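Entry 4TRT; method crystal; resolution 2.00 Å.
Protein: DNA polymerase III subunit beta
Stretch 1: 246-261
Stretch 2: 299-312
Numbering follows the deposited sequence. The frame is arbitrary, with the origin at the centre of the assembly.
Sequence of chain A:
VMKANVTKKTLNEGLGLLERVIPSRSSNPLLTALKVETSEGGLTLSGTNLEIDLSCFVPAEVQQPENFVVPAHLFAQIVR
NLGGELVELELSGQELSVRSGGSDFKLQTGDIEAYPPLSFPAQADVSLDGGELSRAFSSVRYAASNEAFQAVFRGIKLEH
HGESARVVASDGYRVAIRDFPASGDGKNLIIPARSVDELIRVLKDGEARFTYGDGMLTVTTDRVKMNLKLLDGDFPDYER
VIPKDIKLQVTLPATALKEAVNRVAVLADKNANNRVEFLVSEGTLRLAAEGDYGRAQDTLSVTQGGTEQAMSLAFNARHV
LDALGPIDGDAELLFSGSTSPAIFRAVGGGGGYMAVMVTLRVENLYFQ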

ATOM      1  N   ILE A 246      31.085  28.525 -11.016  1.00 36.48           N
ATOM      2  CA  ILE A 246      30.847  27.924  -9.714  1.00 34.29           C
ATOM      3  C   ILE A 246      31.734  28.592  -8.671  1.00 34.39           C
ATOM      4  O   ILE A 246      32.945  28.701  -8.872  1.00 33.62           O
ATOM      5  CB  ILE A 246      31.110  26.407  -9.770  1.00 33.25           C
ATOM      6  CG1 ILE A 246      30.201  25.760 -10.822  1.00 35.16           C
ATOM      7  CG2 ILE A 246      30.896  25.752  -8.406  1.00 31.28           C
ATOM      8  CD1 ILE A 246      28.697  26.018 -10.619  1.00 32.24           C
ATOM      9  N   LYS A 247      31.127  29.045  -7.573  1.00 35.50           N
ATOM     10  CA  LYS A 247      31.818  29.791  -6.493  1.00 37.10           C
ATOM     11  C   LYS A 247      32.048  28.951  -5.238  1.00 34.21           C
ATOM     12  O   LYS A 247      32.868  29.300  -4.395  1.00 36.75           O
ATOM     13  CB  LYS A 247      30.976  31.012  -6.062  1.00 39.63           C
ATOM     14  CG  LYS A 247      30.639  32.038  -7.137  1.00 42.90           C
ATOM     15  CD  LYS A 247      31.877  32.661  -7.720  1.00 47.58           C
ATOM     16  CE  LYS A 247      31.547  33.776  -8.702  1.00 51.95           C
ATOM     17  NZ  LYS A 247      32.677  33.909  -9.670  1.00 54.21           N
ATOM     18  N   LEU A 248      31.255  27.904  -5.065  1.00 34.42           N
ATOM     19  CA  LEU A 248      31.290  27.112  -3.851  1.00 33.24           C
ATOM     20  C   LEU A 248      30.898  25.667  -4.171  1.00 33.81           C
ATOM     21  O   LEU A 248      29.920  25.429  -4.877  1.00 34.07           O
ATOM     22  CB  LEU A 248      30.336  27.711  -2.809  1.00 34.37           C
ATOM     23  CG  LEU A 248      30.124  27.007  -1.462  1.00 35.28           C
ATOM     24  CD1 LEU A 248      31.404  26.957  -0.626  1.00 34.49           C
ATOM     25  CD2 LEU A 248      29.006  27.717  -0.700  1.00 35.00           C
ATOM     26  N   GLN A 249      31.672  24.727  -3.624  1.00 32.58           N
ATOM     27  CA  GLN A 249      31.485  23.299  -3.833  1.00 32.96           C
ATOM     28  C   GLN A 249      31.378  22.673  -2.466  1.00 31.82           C
ATOM     29  O   GLN A 249      32.191  22.956  -1.596  1.00 32.84           O
ATOM     30  CB  GLN A 249      32.691  22.710  -4.573  1.00 34.20           C
ATOM     31  CG  GLN A 249      32.634  21.206  -4.792  1.00 35.09           C
ATOM     32  CD  GLN A 249      33.924  20.696  -5.409  1.00 36.74           C
ATOM     33  OE1 GLN A 249      34.328  21.168  -6.473  1.00 36.39           O
ATOM     34  NE2 GLN A 249      34.606  19.757  -4.720  1.00 35.00           N
ATOM     35  N   VAL A 250      30.357  21.852  -2.262  1.00 31.42           N
ATOM     36  CA  VAL A 250      30.153  21.171  -1.002  1.00 30.86           C
ATOM     37  C   VAL A 250      30.010  19.691  -1.321  1.00 31.92           C
ATOM     38  O   VAL A 250      29.310  19.327  -2.258  1.00 32.80           O
ATOM     39  CB  VAL A 250      28.885  21.695  -0.279  1.00 32.28           C
ATOM     40  CG1 VAL A 250      28.541  20.821   0.926  1.00 33.86           C
ATOM     41  CG2 VAL A 250      29.101  23.139   0.174  1.00 33.10           C
ATOM     42  N   THR A 251      30.701  18.844  -0.560  1.00 30.99           N
ATOM     43  CA  THR A 251      30.627  17.421  -0.752  1.00 32.98           C
ATOM     44  C   THR A 251      30.199  16.795   0.581  1.00 32.71           C
ATOM     45  O   THR A 251      30.741  17.150   1.634  1.00 32.41           O
ATOM     46  CB  THR A 251      32.024  16.901  -1.193  1.00 36.21           C
ATOM     47  OG1 THR A 251      32.368  17.489  -2.463  1.00 38.55           O
ATOM     48  CG2 THR A 251      32.014  15.433  -1.299  1.00 36.22           C
ATOM     49  N   LEU A 252      29.252  15.859   0.535  1.00 31.19           N
ATOM     50  CA  LEU A 252      28.748  15.226   1.744  1.00 32.47           C
ATOM     51  C   LEU A 252      28.006  13.940   1.404  1.00 31.12           C
ATOM     52  O   LEU A 252      27.661  13.721   0.246  1.00 30.11           O
ATOM     53  CB  LEU A 252      27.833  16.197   2.513  1.00 32.62           C
ATOM     54  CG  LEU A 252      26.461  16.487   1.916  1.00 33.49           C
ATOM     55  CD1 LEU A 252      25.712  17.409   2.862  1.00 36.19           C
ATOM     56  CD2 LEU A 252      26.496  17.100   0.516  1.00 34.53           C
ATOM     57  N   PRO A 253      27.738  13.103   2.413  1.00 31.38           N
ATOM     58  CA  PRO A 253      27.021  11.853   2.175  1.00 33.29           C
ATOM     59  C   PRO A 253      25.610  12.097   1.662  1.00 33.79           C
ATOM     60  O   PRO A 253      24.875  12.901   2.240  1.00 33.02           O
ATOM     61  CB  PRO A 253      26.981  11.207   3.557  1.00 34.94           C
ATOM     62  CG  PRO A 253      28.101  11.834   4.319  1.00 33.76           C
ATOM     63  CD  PRO A 253      28.138  13.238   3.829  1.00 34.48           C
ATOM     64  N   ALA A 254      25.254  11.427   0.572  1.00 33.93           N
ATOM     65  CA  ALA A 254      23.972  11.631  -0.075  1.00 35.81           C
ATOM     66  C   ALA A 254      22.817  11.278   0.848  1.00 35.56           C
ATOM     67  O   ALA A 254      21.811  11.990   0.889  1.00 33.84           O
ATOM     68  CB  ALA A 254      23.889  10.795  -1.336  1.00 34.65           C
ATOM     69  N   THR A 255      22.953  10.180   1.578  1.00 36.07           N
ATOM     70  CA  THR A 255      21.829   9.691   2.379  1.00 36.37           C
ATOM     71  C   THR A 255      21.558  10.634   3.533  1.00 37.40           C
ATOM     72  O   THR A 255      20.383  10.939   3.824  1.00 35.42           O
ATOM     73  CB  THR A 255      22.081   8.275   2.909  1.00 36.95           C
ATOM     74  OG1 THR A 255      22.114   7.366   1.806  1.00 39.31           O
ATOM     75  CG2 THR A 255      21.005   7.849   3.915  1.00 37.57           C
ATOM     76  N   ALA A 256      22.624  11.122   4.172  1.00 35.88           N
ATOM     77  CA  ALA A 256      22.448  12.097   5.259  1.00 36.85           C
ATOM     78  C   ALA A 256      21.743  13.353   4.748  1.00 37.15           C
ATOM     79  O   ALA A 256      20.817  13.866   5.400  1.00 36.36           O
ATOM     80  CB  ALA A 256      23.772  12.422   5.940  1.00 36.00           C
ATOM     81  N   LEU A 257      22.131  13.834   3.563  1.00 34.94           N
ATOM     82  CA  LEU A 257      21.508  15.036   3.004  1.00 32.74           C
ATOM     83  C   LEU A 257      20.037  14.811   2.671  1.00 33.39           C
ATOM     84  O   LEU A 257      19.192  15.672   2.961  1.00 31.96           O
ATOM     85  CB  LEU A 257      22.274  15.543   1.772  1.00 32.78           C
ATOM     86  CG  LEU A 257      21.675  16.737   1.041  1.00 34.29           C
ATOM     87  CD1 LEU A 257      21.644  17.996   1.924  1.00 31.52           C
ATOM     88  CD2 LEU A 257      22.451  16.969  -0.259  1.00 34.26           C
ATOM     89  N   LYS A 258      19.719  13.667   2.072  1.00 31.75           N
ATOM     90  CA  LYS A 258      18.330  13.356   1.720  1.00 33.53           C
ATOM     91  C   LYS A 258      17.462  13.277   2.956  1.00 33.49           C
ATOM     92  O   LYS A 258      16.377  13.831   2.977  1.00 32.49           O
ATOM     93  CB  LYS A 258      18.223  12.034   0.982  1.00 34.35           C
ATOM     94  CG  LYS A 258      18.846  12.062  -0.406  1.00 37.11           C
ATOM     95  CD  LYS A 258      18.774  10.672  -1.035  1.00 38.19           C
ATOM     96  CE  LYS A 258      19.649  10.612  -2.254  1.00 38.95           C
ATOM     97  NZ  LYS A 258      19.480   9.320  -2.985  1.00 38.05           N
ATOM     98  N   GLU A 259      17.963  12.601   3.986  1.00 33.21           N
ATOM     99  CA  GLU A 259      17.215  12.427   5.206  1.00 34.53           C
ATOM    100  C   GLU A 259      17.044  13.770   5.948  1.00 34.74           C
ATOM    101  O   GLU A 259      16.001  14.009   6.554  1.00 37.58           O
ATOM    102  CB  GLU A 259      17.865  11.343   6.079  1.00 35.93           C
ATOM    103  CG  GLU A 259      17.723   9.953   5.448  1.00 39.39           C
ATOM    104  CD  GLU A 259      18.367   8.817   6.231  1.00 43.14           C
ATOM    105  OE1 GLU A 259      19.113   9.072   7.186  1.00 45.64           O
ATOM    106  OE2 GLU A 259      18.121   7.647   5.871  1.00 48.75           O
ATOM    107  N   ALA A 260      18.040  14.645   5.866  1.00 32.68           N
ATOM    108  CA  ALA A 260      17.965  15.950   6.490  1.00 31.54           C
ATOM    109  C   ALA A 260      16.967  16.865   5.780  1.00 33.18           C
ATOM    110  O   ALA A 260      16.202  17.557   6.443  1.00 34.65           O
ATOM    111  CB  ALA A 260      19.342  16.595   6.562  1.00 30.34           C
ATOM    112  N   VAL A 261      16.958  16.858   4.434  1.00 33.59           N
ATOM    113  CA  VAL A 261      16.024  17.691   3.669  1.00 31.99           C
ATOM    114  C   VAL A 261      14.618  17.207   3.943  1.00 34.91           C
ATOM    115  O   VAL A 261      13.706  18.001   4.245  1.00 37.11           O
ATOM    116  CB  VAL A 261      16.350  17.685   2.167  1.00 34.17           C
ATOM    117  CG1 VAL A 261      15.222  18.287   1.341  1.00 33.86           C
ATOM    118  CG2 VAL A 261      17.658  18.449   1.906  1.00 33.55           C
ATOM    119  N   THR A 299      21.804  20.267  10.987  1.00 39.65           N
ATOM    120  CA  THR A 299      23.173  20.678  10.619  1.00 39.77           C
ATOM    121  C   THR A 299      24.018  19.458  10.281  1.00 39.90           C
ATOM    122  O   THR A 299      24.053  18.495  11.059  1.00 41.25           O
ATOM    123  CB  THR A 299      23.839  21.500  11.749  1.00 41.75           C
ATOM    124  OG1 THR A 299      23.024  22.637  12.070  1.00 42.21           O
ATOM    125  CG2 THR A 299      25.241  21.997  11.351  1.00 41.00           C
ATOM    126  N   LEU A 300      24.676  19.503   9.118  1.00 37.31           N
ATOM    127  CA  LEU A 300      25.520  18.419   8.621  1.00 40.19           C
ATOM    128  C   LEU A 300      26.955  18.893   8.427  1.00 38.57           C
ATOM    129  O   LEU A 300      27.175  20.000   7.943  1.00 36.46           O
ATOM    130  CB  LEU A 300      25.005  17.903   7.265  1.00 40.53           C
ATOM    131  CG  LEU A 300      23.612  17.293   7.189  1.00 44.20           C
ATOM    132  CD1 LEU A 300      23.213  17.049   5.733  1.00 42.59           C
ATOM    133  CD2 LEU A 300      23.548  16.007   7.988  1.00 43.40           C
ATOM    134  N   SER A 301      27.911  18.035   8.782  1.00 37.74           N
ATOM    135  CA  SER A 301      29.310  18.251   8.454  1.00 39.52           C
ATOM    136  C   SER A 301      29.513  18.025   6.974  1.00 35.67           C
ATOM    137  O   SER A 301      28.975  17.078   6.406  1.00 34.98           O
ATOM    138  CB  SER A 301      30.211  17.297   9.241  1.00 41.89           C
ATOM    139  OG  SER A 301      29.997  17.486  10.620  1.00 48.18           O
ATOM    140  N   VAL A 302      30.256  18.919   6.336  1.00 35.42           N
ATOM    141  CA  VAL A 302      30.547  18.804   4.907  1.00 34.56           C
ATOM    142  C   VAL A 302      32.007  19.178   4.630  1.00 36.12           C
ATOM    143  O   VAL A 302      32.692  19.746   5.481  1.00 38.40           O
ATOM    144  CB  VAL A 302      29.638  19.724   4.048  1.00 32.81           C
ATOM    145  CG1 VAL A 302      28.165  19.373   4.253  1.00 31.52           C
ATOM    146  CG2 VAL A 302      29.887  21.202   4.358  1.00 33.23           C
ATOM    147  N   THR A 303      32.470  18.864   3.420  1.00 36.03           N
ATOM    148  CA  THR A 303      33.712  19.409   2.934  1.00 35.45           C
ATOM    149  C   THR A 303      33.317  20.517   1.992  1.00 34.82           C
ATOM    150  O   THR A 303      32.481  20.308   1.115  1.00 35.28           O
ATOM    151  CB  THR A 303      34.504  18.318   2.205  1.00 37.41           C
ATOM    152  OG1 THR A 303      34.643  17.206   3.092  1.00 35.85           O
ATOM    153  CG2 THR A 303      35.882  18.835   1.762  1.00 38.72           C
ATOM    154  N   GLN A 304      33.889  21.702   2.164  1.00 33.47           N
ATOM    155  CA  GLN A 304      33.545  22.812   1.306  1.00 35.31           C
ATOM    156  C   GLN A 304      34.815  23.390   0.710  1.00 34.81           C
ATOM    157  O   GLN A 304      35.868  23.323   1.331  1.00 39.26           O
ATOM    158  CB  GLN A 304      32.723  23.865   2.052  1.00 37.91           C
ATOM    159  CG  GLN A 304      33.444  24.553   3.177  1.00 39.79           C
ATOM    160  CD  GLN A 304      32.624  25.686   3.741  1.00 41.57           C
ATOM    161  OE1 GLN A 304      31.941  25.508   4.736  1.00 41.96           O
ATOM    162  NE2 GLN A 304      32.659  26.847   3.085  1.00 39.93           N
ATOM    163  N   GLY A 305      34.722  23.890  -0.516  1.00 33.26           N
ATOM    164  CA  GLY A 305      35.811  24.616  -1.129  1.00 35.38           C
ATOM    165  C   GLY A 305      35.303  25.661  -2.086  1.00 35.11           C
ATOM    166  O   GLY A 305      34.131  25.663  -2.441  1.00 32.29           O
ATOM    167  N   GLY A 306      36.193  26.557  -2.510  1.00 35.72           N
ATOM    168  CA  GLY A 306      35.848  27.548  -3.538  1.00 37.74           C
ATOM    169  C   GLY A 306      36.166  28.971  -3.124  1.00 38.76           C
ATOM    170  O   GLY A 306      36.835  29.199  -2.127  1.00 41.22           O
ATOM    171  N   THR A 307      35.704  29.936  -3.911  1.00 39.72           N
ATOM    172  CA  THR A 307      36.075  31.334  -3.667  1.00 42.02           C
ATOM    173  C   THR A 307      35.158  32.038  -2.652  1.00 42.93           C
ATOM    174  O   THR A 307      35.528  33.069  -2.113  1.00 45.32           O
ATOM    175  CB  THR A 307      36.192  32.128  -4.982  1.00 44.09           C
ATOM    176  OG1 THR A 307      34.979  32.019  -5.729  1.00 41.75           O
ATOM    177  CG2 THR A 307      37.366  31.597  -5.821  1.00 44.07           C
ATOM    178  N   GLU A 308      33.982  31.472  -2.370  1.00 42.59           N
ATOM    179  CA  GLU A 308      33.150  31.938  -1.247  1.00 44.31           C
ATOM    180  C   GLU A 308      33.249  30.928  -0.100  1.00 43.97           C
ATOM    181  O   GLU A 308      33.266  29.708  -0.336  1.00 43.63           O
ATOM    182  CB  GLU A 308      31.683  32.058  -1.672  1.00 44.36           C
ATOM    183  CG  GLU A 308      31.407  33.059  -2.774  1.00 45.64           C
ATOM    184  CD  GLU A 308      31.698  34.488  -2.370  1.00 48.82           C
ATOM    185  OE1 GLU A 308      31.516  34.844  -1.185  1.00 47.12           O
ATOM    186  OE2 GLU A 308      32.134  35.265  -3.244  1.00 53.09           O
ATOM    187  N   GLN A 309      33.337  31.424   1.134  1.00 44.43           N
ATOM    188  CA  GLN A 309      33.387  30.564   2.322  1.00 43.31           C
ATOM    189  C   GLN A 309      32.029  30.423   3.014  1.00 42.70           C
ATOM    190  O   GLN A 309      31.892  29.615   3.928  1.00 39.83           O
ATOM    191  CB  GLN A 309      34.402  31.082   3.332  1.00 47.68           C
ATOM    192  CG  GLN A 309      35.847  30.964   2.874  1.00 51.01           C
ATOM    193  CD  GLN A 309      36.233  32.032   1.885  1.00 52.88           C
ATOM    194  OE1 GLN A 309      36.007  33.212   2.119  1.00 55.69           O
ATOM    195  NE2 GLN A 309      36.820  31.619   0.762  1.00 53.47           N
ATOM    196  N   ALA A 310      31.036  31.202   2.582  1.00 41.98           N
ATOM    197  CA  ALA A 310      29.695  31.092   3.156  1.00 42.11           C
ATOM    198  C   ALA A 310      28.652  31.466   2.123  1.00 42.07           C
ATOM    199  O   ALA A 310      28.896  32.305   1.264  1.00 44.41           O
ATOM    200  CB  ALA A 310      29.554  31.958   4.400  1.00 43.33           C
ATOM    201  N   MET A 311      27.501  30.812   2.189  1.00 40.51           N
ATOM    202  CA  MET A 311      26.415  31.105   1.272  1.00 40.31           C
ATOM    203  C   MET A 311      25.084  30.670   1.862  1.00 40.51           C
ATOM    204  O   MET A 311      24.991  29.628   2.523  1.00 37.66           O
ATOM    205  CB  MET A 311      26.634  30.415  -0.086  1.00 38.92           C
ATOM    206  CG  MET A 311      25.829  31.033  -1.209  1.00 40.44           C
ATOM    207  SD  MET A 311      26.178  30.328  -2.844  1.00 40.47           S
ATOM    208  CE  MET A 311      27.744  31.095  -3.271  1.00 40.41           C
ATOM    209  N   SER A 312      24.067  31.486   1.605  1.00 40.69           N
ATOM    210  CA  SER A 312      22.708  31.207   2.009  1.00 40.82           C
ATOM    211  C   SER A 312      21.798  31.172   0.788  1.00 40.10           C
ATOM    212  O   SER A 312      21.740  32.141   0.017  1.00 40.46           O
ATOM    213  CB  SER A 312      22.209  32.275   2.977  1.00 44.39           C
ATOM    214  OG  SER A 312      20.951  31.868   3.486  1.00 48.93           O
TER
HETATM  215  O   HOH W   1      33.967  20.041  -1.504  1.00 31.99           O

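What does the start of the second stretch find on the first? Thr299 turns its CA-to-CB bond away and takes no part, but Leu300 points toward the helix that begins at Ala254. Its CD1 lies 4.0 Å from CB of Ala260, 4.2 Å from CD1 of Leu257 and 3.8 Å from CD1 of Leu252, while its CD2 reaches CB of Ala256 at 4.1 Å. One leucine thus packs against three helix residues and a residue of the strand before it. The helix backbone comes close as well: CD1 of Leu300 is 3.8 Å from CA of Leu257.

How does the chain pass from packing on the helix to pairing with the strand? Val302 follows, packing on the strand alone. Its CG1 touches CD1 of Leu252 at 3.4 Å, and its CB sits 3.5 Å from CG1 of Val250, so an apolar patch continues from Leu300 into the sheet. Thr303 then pairs with Thr251 through two backbone hydrogen bonds, Thr251 N to Thr303 O at 2.8 Å and Thr303 N to Thr251 O at 3.0 Å. Both threonine side chains lie on the same face as that of Gln249. There a water donates to O of Thr303 (3.0 Å) and accepts from NE2 of Gln249 (3.3 Å), adding a link beside the direct bonds.

What keeps the antiparallel ladder in register beyond the threonines? Gln304 and Val250 form a non-hydrogen-bonded pair, their CA atoms 4.4 Å apart and their side chains sharing the opposite face. The gap is lined by CA-H...O contacts, from CA of Gln304 to O of Gln249 at 3.2 Å and from CA of Val250 to O of Thr303 at 3.3 Å. Gly305 closes the next hydrogen-bonded pair: Gln249 N to Gly305 O and Gly305 N to Gln249 O are both 2.9 Å.

How does the contact end after Gly305? Gly306 has phi and psi of 128° and -170°, and a CB there would fall 2.4 Å from O of Lys247, a clash; it would also jam against the preceding carbonyl. That same Lys247 O accepts a nearly straight hydrogen bond from Glu308 N at 3.2 Å and a weak, bent one from Thr307 N at 2.9 Å. Gln304 NE2 reaches along its own stretch to O of Gln309 at 3.0 Å, tying the turn back to the strand. Finally, Met311 points toward the first stretch, its CB 3.6 Å from CD2 of the buried Leu248.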